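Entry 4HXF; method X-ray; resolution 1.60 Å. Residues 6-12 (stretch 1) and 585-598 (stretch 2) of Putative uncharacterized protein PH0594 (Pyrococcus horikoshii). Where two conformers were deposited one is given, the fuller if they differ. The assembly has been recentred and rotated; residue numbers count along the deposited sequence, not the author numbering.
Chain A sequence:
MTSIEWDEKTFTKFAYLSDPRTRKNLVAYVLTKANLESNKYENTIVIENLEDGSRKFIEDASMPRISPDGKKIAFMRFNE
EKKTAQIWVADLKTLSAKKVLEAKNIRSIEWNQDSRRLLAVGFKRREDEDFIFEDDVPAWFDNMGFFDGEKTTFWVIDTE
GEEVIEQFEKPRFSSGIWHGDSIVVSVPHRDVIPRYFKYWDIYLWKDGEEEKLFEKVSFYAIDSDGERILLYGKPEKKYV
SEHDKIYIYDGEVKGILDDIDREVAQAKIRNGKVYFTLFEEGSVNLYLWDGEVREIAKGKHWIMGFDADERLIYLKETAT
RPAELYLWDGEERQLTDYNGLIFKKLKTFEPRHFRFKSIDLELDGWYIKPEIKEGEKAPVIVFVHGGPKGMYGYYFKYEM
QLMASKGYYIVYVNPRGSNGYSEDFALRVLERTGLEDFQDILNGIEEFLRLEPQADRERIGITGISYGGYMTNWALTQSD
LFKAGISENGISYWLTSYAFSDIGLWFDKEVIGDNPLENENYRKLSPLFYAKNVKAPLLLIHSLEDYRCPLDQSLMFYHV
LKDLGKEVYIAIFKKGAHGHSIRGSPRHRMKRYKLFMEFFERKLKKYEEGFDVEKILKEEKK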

ATOM      1  N   TRP A   6     -40.501  -0.513  11.973  1.00 25.99           N
ATOM      2  CA  TRP A   6     -39.699  -1.040  13.110  1.00 21.06           C
ATOM      3  C   TRP A   6     -39.075  -2.379  12.809  1.00 22.97           C
ATOM      4  O   TRP A   6     -39.758  -3.363  12.524  1.00 26.31           O
ATOM      5  CB  TRP A   6     -40.486  -1.232  14.396  1.00 23.41           C
ATOM      6  CG  TRP A   6     -40.891   0.024  15.116  1.00 20.15           C
ATOM      7  CD1 TRP A   6     -42.140   0.657  14.998  1.00 20.31           C
ATOM      8  CD2 TRP A   6     -40.089   0.895  15.969  1.00 20.42           C
ATOM      9  NE1 TRP A   6     -42.177   1.768  15.817  1.00 22.13           N
ATOM     10  CE2 TRP A   6     -40.968   1.954  16.414  1.00 20.89           C
ATOM     11  CE3 TRP A   6     -38.794   0.811  16.553  1.00 20.11           C
ATOM     12  CZ2 TRP A   6     -40.520   3.006  17.277  1.00 24.00           C
ATOM     13  CZ3 TRP A   6     -38.362   1.826  17.404  1.00 22.30           C
ATOM     14  CH2 TRP A   6     -39.185   2.895  17.777  1.00 21.98           C
ATOM     15  N   ASP A   7     -37.785  -2.464  12.992  1.00 18.10           N
ATOM     16  CA  ASP A   7     -37.073  -3.723  12.816  1.00 17.89           C
ATOM     17  C   ASP A   7     -35.700  -3.499  13.475  1.00 15.64           C
ATOM     18  O   ASP A   7     -35.516  -2.527  14.315  1.00 15.01           O
ATOM     19  CB  ASP A   7     -37.049  -4.116  11.349  1.00 18.21           C
ATOM     20  CG  ASP A   7     -36.230  -3.187  10.476  1.00 23.51           C
ATOM     21  OD1 ASP A   7     -35.474  -2.290  10.945  1.00 18.56           O
ATOM     22  OD2 ASP A   7     -36.326  -3.311   9.268  1.00 24.21           O
ATOM     23  N   GLU A   8     -34.760  -4.387  13.174  1.00 15.93           N
ATOM     24  CA  GLU A   8     -33.474  -4.396  13.812  1.00 16.62           C
ATOM     25  C   GLU A   8     -32.554  -3.247  13.354  1.00 14.45           C
ATOM     26  O   GLU A   8     -31.566  -3.051  13.993  1.00 15.46           O
ATOM     27  CB  GLU A   8     -32.761  -5.726  13.544  1.00 17.87           C
ATOM     28  CG  GLU A   8     -32.274  -5.954  12.122  1.00 17.20           C
ATOM     29  CD  GLU A   8     -33.327  -6.496  11.151  1.00 21.80           C
ATOM     30  OE1 GLU A   8     -32.954  -6.831   9.969  1.00 24.69           O
ATOM     31  OE2 GLU A   8     -34.559  -6.586  11.486  1.00 17.82           O
ATOM     32  N   LYS A   9     -32.978  -2.465  12.357  1.00 15.15           N
ATOM     33  CA  LYS A   9     -32.160  -1.359  11.805  1.00 16.03           C
ATOM     34  C   LYS A   9     -32.733  -0.010  12.149  1.00 15.94           C
ATOM     35  O   LYS A   9     -32.110   0.971  11.862  1.00 15.67           O
ATOM     36  CB  LYS A   9     -32.076  -1.467  10.271  1.00 18.13           C
ATOM     37  CG  LYS A   9     -31.500  -2.765   9.781  1.00 24.71           C
ATOM     38  CD  LYS A   9     -31.333  -2.725   8.283  1.00 25.04           C
ATOM     39  CE  LYS A   9     -30.577  -3.993   7.930  1.00 31.84           C
ATOM     40  NZ  LYS A   9     -30.762  -4.351   6.475  1.00 37.16           N
ATOM     41  N   THR A  10     -33.936   0.042  12.691  1.00 16.05           N
ATOM     42  CA  THR A  10     -34.568   1.361  12.864  1.00 15.52           C
ATOM     43  C   THR A  10     -33.722   2.362  13.731  1.00 15.53           C
ATOM     44  O   THR A  10     -33.765   3.579  13.454  1.00 15.60           O
ATOM     45  CB  THR A  10     -35.971   1.269  13.475  1.00 17.11           C
ATOM     46  OG1 THR A  10     -36.655   0.191  12.838  1.00 15.68           O
ATOM     47  CG2 THR A  10     -36.739   2.557  13.336  1.00 18.70           C
ATOM     48  N   PHE A  11     -32.932   1.815  14.644  1.00 14.13           N
ATOM     49  CA  PHE A  11     -32.147   2.654  15.607  1.00 14.16           C
ATOM     50  C   PHE A  11     -31.144   3.492  14.799  1.00 14.73           C
ATOM     51  O   PHE A  11     -30.726   4.552  15.254  1.00 16.43           O
ATOM     52  CB  PHE A  11     -31.449   1.818  16.641  1.00 14.54           C
ATOM     53  CG  PHE A  11     -30.291   1.101  16.132  1.00 15.98           C
ATOM     54  CD1 PHE A  11     -30.447  -0.146  15.506  1.00 15.86           C
ATOM     55  CD2 PHE A  11     -28.998   1.600  16.331  1.00 17.22           C
ATOM     56  CE1 PHE A  11     -29.365  -0.828  14.988  1.00 16.22           C
ATOM     57  CE2 PHE A  11     -27.896   0.893  15.829  1.00 17.36           C
ATOM     58  CZ  PHE A  11     -28.065  -0.337  15.187  1.00 17.05           C
ATOM     59  N   THR A  12     -30.827   3.080  13.594  1.00 14.88           N
ATOM     60  CA  THR A  12     -29.879   3.825  12.789  1.00 16.33           C
ATOM     61  C   THR A  12     -30.448   5.071  12.183  1.00 16.09           C
ATOM     62  O   THR A  12     -29.719   5.840  11.644  1.00 18.12           O
ATOM     63  CB  THR A  12     -29.216   2.980  11.693  1.00 17.09           C
ATOM     64  OG1 THR A  12     -30.126   2.658  10.645  1.00 18.73           O
ATOM     65  CG2 THR A  12     -28.516   1.683  12.310  1.00 18.20           C
TER
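Stretch 2, residues 585-598: SPRHRMKRYKLFME

Stretch 2 packs against the N-terminal segment as a regular α-helix running from Pro586 through Glu598 and beyond. Ser585 precedes it at the N-cap; its chi1 is p (71°), which lets OG accept a weak capping bond from His588 N at 3.3 Å. In stretch 1, a type I turn from Asp7 to Thr10 leads into a 3-10 segment. The p rotamer of Asp7 suits this turn, with OD1 accepting from Lys9 N at 2.9 Å, while Asp7 N donates to Thr10 OG1 at 2.9 Å.

No direct hydrogen bond joins the stretches. The nearest CA atoms across the contact are those of Glu8 and Tyr593, 5.1 Å apart. From there, Phe11 lies toward the helix start and Asp7 toward Met597, so the two segments run in broadly opposite senses.

Glu8 points its CB toward the helix, and CB lies 3.5 Å from Met590 O and 3.7 Å from Lys594 N. With chi1 p and chi2 m, its chain folds along the helix surface, bringing CG within 3.6 Å of Met590 CG and OE2 within 3.7 Å of Met597 CE. Glu8 OE2 remains 4.4 Å from Lys594 NZ, too far for a salt bridge; a water spans the gap, donating to Glu8 OE2 (2.6 Å) and accepting from Lys594 NZ (2.8 Å). Lys594, p at chi2, also places NZ 3.0 Å from Glu598 OE2 in a salt bridge one helical turn on.

Phe11, also p at chi1, directs its ring into the helix. Tyr593 CE1 covers one face, 3.5 Å from Phe11 CD1, with the ring planes inclined at 59°, and Pro586 O meets the edge at 3.4 Å from Phe11 CZ. Arg589, p at chi3, lays its guanidinium face over Phe11 CD2, with NH1 3.6 Å from that atom, while NH2 donates to Tyr593 OH at 2.9 Å.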

ATOM      1  N   SER A 585     -20.779  -1.513  18.006  1.00 16.90           N
ATOM      2  CA  SER A 585     -20.767  -0.992  16.657  1.00 17.14           C
ATOM      3  C   SER A 585     -22.198  -1.113  16.069  1.00 17.49           C
ATOM      4  O   SER A 585     -22.989  -2.035  16.478  1.00 16.03           O
ATOM      5  CB  SER A 585     -19.773  -1.696  15.786  1.00 21.79           C
ATOM      6  OG  SER A 585     -20.194  -3.029  15.480  1.00 21.53           O
ATOM      7  N   PRO A 586     -22.552  -0.264  15.109  1.00 15.75           N
ATOM      8  CA  PRO A 586     -23.893  -0.340  14.556  1.00 14.70           C
ATOM      9  C   PRO A 586     -24.249  -1.789  14.088  1.00 16.65           C
ATOM     10  O   PRO A 586     -25.371  -2.248  14.279  1.00 14.86           O
ATOM     11  CB  PRO A 586     -23.877   0.670  13.402  1.00 16.46           C
ATOM     12  CG  PRO A 586     -22.901   1.705  13.924  1.00 15.06           C
ATOM     13  CD  PRO A 586     -21.820   0.913  14.608  1.00 16.62           C
ATOM     14  N   ARG A 587     -23.337  -2.433  13.376  1.00 16.16           N
ATOM     15  CA  ARG A 587     -23.663  -3.772  12.841  1.00 16.75           C
ATOM     16  C   ARG A 587     -23.818  -4.821  13.926  1.00 15.40           C
ATOM     17  O   ARG A 587     -24.730  -5.707  13.913  1.00 15.28           O
ATOM     18  CB  ARG A 587     -22.565  -4.218  11.828  1.00 18.09           C
ATOM     19  CG  ARG A 587     -22.865  -5.490  11.024  1.00 20.27           C
ATOM     20  CD  ARG A 587     -21.679  -5.896  10.126  1.00 23.86           C
ATOM     21  NE  ARG A 587     -20.512  -6.230  10.960  1.00 22.46           N
ATOM     22  CZ  ARG A 587     -19.263  -5.783  10.812  1.00 26.06           C
ATOM     23  NH1 ARG A 587     -18.895  -4.961   9.805  1.00 33.45           N
ATOM     24  NH2 ARG A 587     -18.332  -6.120  11.685  1.00 27.02           N
ATOM     25  N   HIS A 588     -22.947  -4.764  14.913  1.00 15.25           N
ATOM     26  CA  HIS A 588     -23.100  -5.557  16.132  1.00 16.04           C
ATOM     27  C   HIS A 588     -24.481  -5.376  16.801  1.00 15.22           C
ATOM     28  O   HIS A 588     -25.209  -6.316  17.108  1.00 15.48           O
ATOM     29  CB  HIS A 588     -21.939  -5.151  17.058  1.00 16.99           C
ATOM     30  CG  HIS A 588     -22.058  -5.565  18.509  1.00 16.63           C
ATOM     31  ND1 HIS A 588     -20.963  -6.026  19.216  1.00 16.91           N
ATOM     32  CD2 HIS A 588     -23.091  -5.522  19.404  1.00 17.51           C
ATOM     33  CE1 HIS A 588     -21.305  -6.165  20.505  1.00 16.19           C
ATOM     34  NE2 HIS A 588     -22.594  -5.907  20.648  1.00 17.01           N
ATOM     35  N   ARG A 589     -24.887  -4.102  16.974  1.00 14.82           N
ATOM     36  CA  ARG A 589     -26.140  -3.849  17.604  1.00 12.79           C
ATOM     37  C   ARG A 589     -27.334  -4.294  16.802  1.00 12.40           C
ATOM     38  O   ARG A 589     -28.278  -4.818  17.357  1.00 15.56           O
ATOM     39  CB  ARG A 589     -26.230  -2.329  17.851  1.00 13.52           C
ATOM     40  CG  ARG A 589     -25.367  -1.870  19.020  1.00 13.98           C
ATOM     41  CD  ARG A 589     -25.418  -0.359  19.146  1.00 15.97           C
ATOM     42  NE  ARG A 589     -26.706  -0.031  19.634  1.00 15.61           N
ATOM     43  CZ  ARG A 589     -27.300   1.184  19.495  1.00 18.50           C
ATOM     44  NH1 ARG A 589     -26.620   2.177  18.958  1.00 18.84           N
ATOM     45  NH2 ARG A 589     -28.562   1.394  19.946  1.00 18.12           N
ATOM     46  N   MET A 590     -27.285  -4.120  15.494  1.00 13.67           N
ATOM     47  CA  MET A 590     -28.337  -4.602  14.573  0.50 14.57           C
ATOM     48  C   MET A 590     -28.551  -6.130  14.738  1.00 14.14           C
ATOM     49  O   MET A 590     -29.677  -6.623  14.828  1.00 14.28           O
ATOM     50  CB  MET A 590     -27.921  -4.229  13.193  0.50 15.71           C
ATOM     51  CG  MET A 590     -28.900  -4.655  12.146  0.50 16.24           C
ATOM     52  SD  MET A 590     -28.607  -6.298  11.518  0.50 19.27           S
ATOM     53  CE  MET A 590     -26.891  -6.215  10.961  0.50 19.61           C
ATOM     54  N   LYS A 591     -27.424  -6.858  14.812  1.00 14.32           N
ATOM     55  CA  LYS A 591     -27.454  -8.347  14.900  1.00 15.45           C
ATOM     56  C   LYS A 591     -27.994  -8.737  16.254  1.00 14.23           C
ATOM     57  O   LYS A 591     -28.846  -9.665  16.327  1.00 14.13           O
ATOM     58  CB  LYS A 591     -26.095  -9.007  14.696  1.00 14.77           C
ATOM     59  CG  LYS A 591     -25.631  -8.888  13.211  1.00 16.50           C
ATOM     60  CD  LYS A 591     -24.232  -9.445  13.028  1.00 16.92           C
ATOM     61  CE  LYS A 591     -23.924  -9.370  11.557  1.00 18.02           C
ATOM     62  NZ  LYS A 591     -22.523  -9.761  11.259  1.00 15.20           N
ATOM     63  N   ARG A 592     -27.649  -8.019  17.315  1.00 12.47           N
ATOM     64  CA  ARG A 592     -28.259  -8.293  18.610  1.00 13.92           C
ATOM     65  C   ARG A 592     -29.741  -8.055  18.592  1.00 14.52           C
ATOM     66  O   ARG A 592     -30.517  -8.887  19.104  1.00 14.34           O
ATOM     67  CB  ARG A 592     -27.607  -7.471  19.745  1.00 13.56           C
ATOM     68  CG  ARG A 592     -28.317  -7.672  21.063  1.00 16.00           C
ATOM     69  CD  ARG A 592     -27.784  -6.861  22.192  1.00 16.97           C
ATOM     70  NE  ARG A 592     -28.798  -6.773  23.269  1.00 17.45           N
ATOM     71  CZ  ARG A 592     -29.866  -5.981  23.274  1.00 19.17           C
ATOM     72  NH1 ARG A 592     -30.740  -6.048  24.271  1.00 16.86           N
ATOM     73  NH2 ARG A 592     -30.062  -5.071  22.333  1.00 17.59           N
ATOM     74  N   TYR A 593     -30.182  -6.913  18.041  1.00 14.29           N
ATOM     75  CA  TYR A 593     -31.617  -6.663  17.991  1.00 14.49           C
ATOM     76  C   TYR A 593     -32.368  -7.733  17.208  1.00 14.97           C
ATOM     77  O   TYR A 593     -33.483  -8.145  17.597  1.00 14.18           O
ATOM     78  CB  TYR A 593     -31.942  -5.268  17.452  1.00 13.89           C
ATOM     79  CG  TYR A 593     -31.508  -4.067  18.302  1.00 13.71           C
ATOM     80  CD1 TYR A 593     -30.737  -3.028  17.741  1.00 14.44           C
ATOM     81  CD2 TYR A 593     -31.881  -3.973  19.590  1.00 14.51           C
ATOM     82  CE1 TYR A 593     -30.443  -1.909  18.508  1.00 14.55           C
ATOM     83  CE2 TYR A 593     -31.520  -2.897  20.408  1.00 15.68           C
ATOM     84  CZ  TYR A 593     -30.796  -1.852  19.819  1.00 14.98           C
ATOM     85  OH  TYR A 593     -30.460  -0.752  20.584  1.00 16.05           O
ATOM     86  N   LYS A 594     -31.774  -8.239  16.118  1.00 15.32           N
ATOM     87  CA  LYS A 594     -32.475  -9.187  15.286  1.00 17.18           C
ATOM     88  C   LYS A 594     -32.541 -10.544  16.035  1.00 16.47           C
ATOM     89  O   LYS A 594     -33.587 -11.249  16.080  1.00 16.61           O
ATOM     90  CB  LYS A 594     -31.710  -9.345  13.984  1.00 19.78           C
ATOM     91  CG  LYS A 594     -32.338 -10.391  13.080  1.00 20.20           C
ATOM     92  CD  LYS A 594     -33.784 -10.092  12.690  1.00 24.13           C
ATOM     93  CE  LYS A 594     -34.282 -10.957  11.523  1.00 28.94           C
ATOM     94  NZ  LYS A 594     -35.741 -10.819  11.186  1.00 27.87           N
ATOM     95  N   LEU A 595     -31.445 -10.915  16.749  1.00 14.17           N
ATOM     96  CA  LEU A 595     -31.449 -12.131  17.615  0.50 14.88           C
ATOM     97  C   LEU A 595     -32.528 -12.053  18.697  1.00 15.35           C
ATOM     98  O   LEU A 595     -33.279 -13.000  18.939  1.00 14.68           O
ATOM     99  CB  LEU A 595     -30.101 -12.387  18.309  0.50 14.92           C
ATOM    100  CG  LEU A 595     -28.898 -12.851  17.496  0.50 15.45           C
ATOM    101  CD1 LEU A 595     -27.619 -12.799  18.337  0.50 15.33           C
ATOM    102  CD2 LEU A 595     -29.202 -14.283  17.002  0.50 15.81           C
ATOM    103  N   PHE A 596     -32.588 -10.891  19.351  1.00 14.53           N
ATOM    104  CA  PHE A 596     -33.498 -10.675  20.433  1.00 14.63           C
ATOM    105  C   PHE A 596     -34.920 -10.849  19.919  1.00 15.66           C
ATOM    106  O   PHE A 596     -35.741 -11.585  20.499  1.00 14.95           O
ATOM    107  CB  PHE A 596     -33.263  -9.263  20.948  1.00 14.50           C
ATOM    108  CG  PHE A 596     -34.125  -8.817  22.136  1.00 14.67           C
ATOM    109  CD1 PHE A 596     -33.615  -8.834  23.425  1.00 16.01           C
ATOM    110  CD2 PHE A 596     -35.399  -8.277  21.940  1.00 16.82           C
ATOM    111  CE1 PHE A 596     -34.378  -8.432  24.501  1.00 18.02           C
ATOM    112  CE2 PHE A 596     -36.143  -7.796  22.998  1.00 19.05           C
ATOM    113  CZ  PHE A 596     -35.646  -7.934  24.297  1.00 18.41           C
ATOM    114  N   MET A 597     -35.261 -10.169  18.831  1.00 15.23           N
ATOM    115  CA  MET A 597     -36.632 -10.234  18.377  0.50 16.35           C
ATOM    116  C   MET A 597     -36.979 -11.628  17.869  1.00 17.65           C
ATOM    117  O   MET A 597     -38.083 -12.107  18.166  1.00 18.33           O
ATOM    118  CB  MET A 597     -36.988  -9.065  17.393  0.50 18.85           C
ATOM    119  CG  MET A 597     -36.290  -9.063  16.078  0.50 19.16           C
ATOM    120  SD  MET A 597     -36.231  -7.360  15.290  0.50 25.96           S
ATOM    121  CE  MET A 597     -37.083  -7.943  13.856  0.50 18.72           C
ATOM    122  N   GLU A 598     -36.067 -12.273  17.171  1.00 16.40           N
ATOM    123  CA  GLU A 598     -36.385 -13.592  16.666  1.00 16.96           C
ATOM    124  C   GLU A 598     -36.487 -14.690  17.697  1.00 16.31           C
ATOM    125  O   GLU A 598     -37.319 -15.585  17.576  1.00 15.77           O
ATOM    126  CB  GLU A 598     -35.408 -14.028  15.572  1.00 16.18           C
ATOM    127  CG  GLU A 598     -35.519 -13.194  14.295  1.00 21.42           C
ATOM    128  CD  GLU A 598     -36.923 -13.223  13.694  1.00 30.94           C
ATOM    129  OE1 GLU A 598     -37.531 -14.343  13.684  1.00 28.57           O
ATOM    130  OE2 GLU A 598     -37.456 -12.124  13.290  1.00 29.55           O
TER
HETATM  131  O   HOH W   1     -36.229  -8.188  10.388  1.00 25.63           O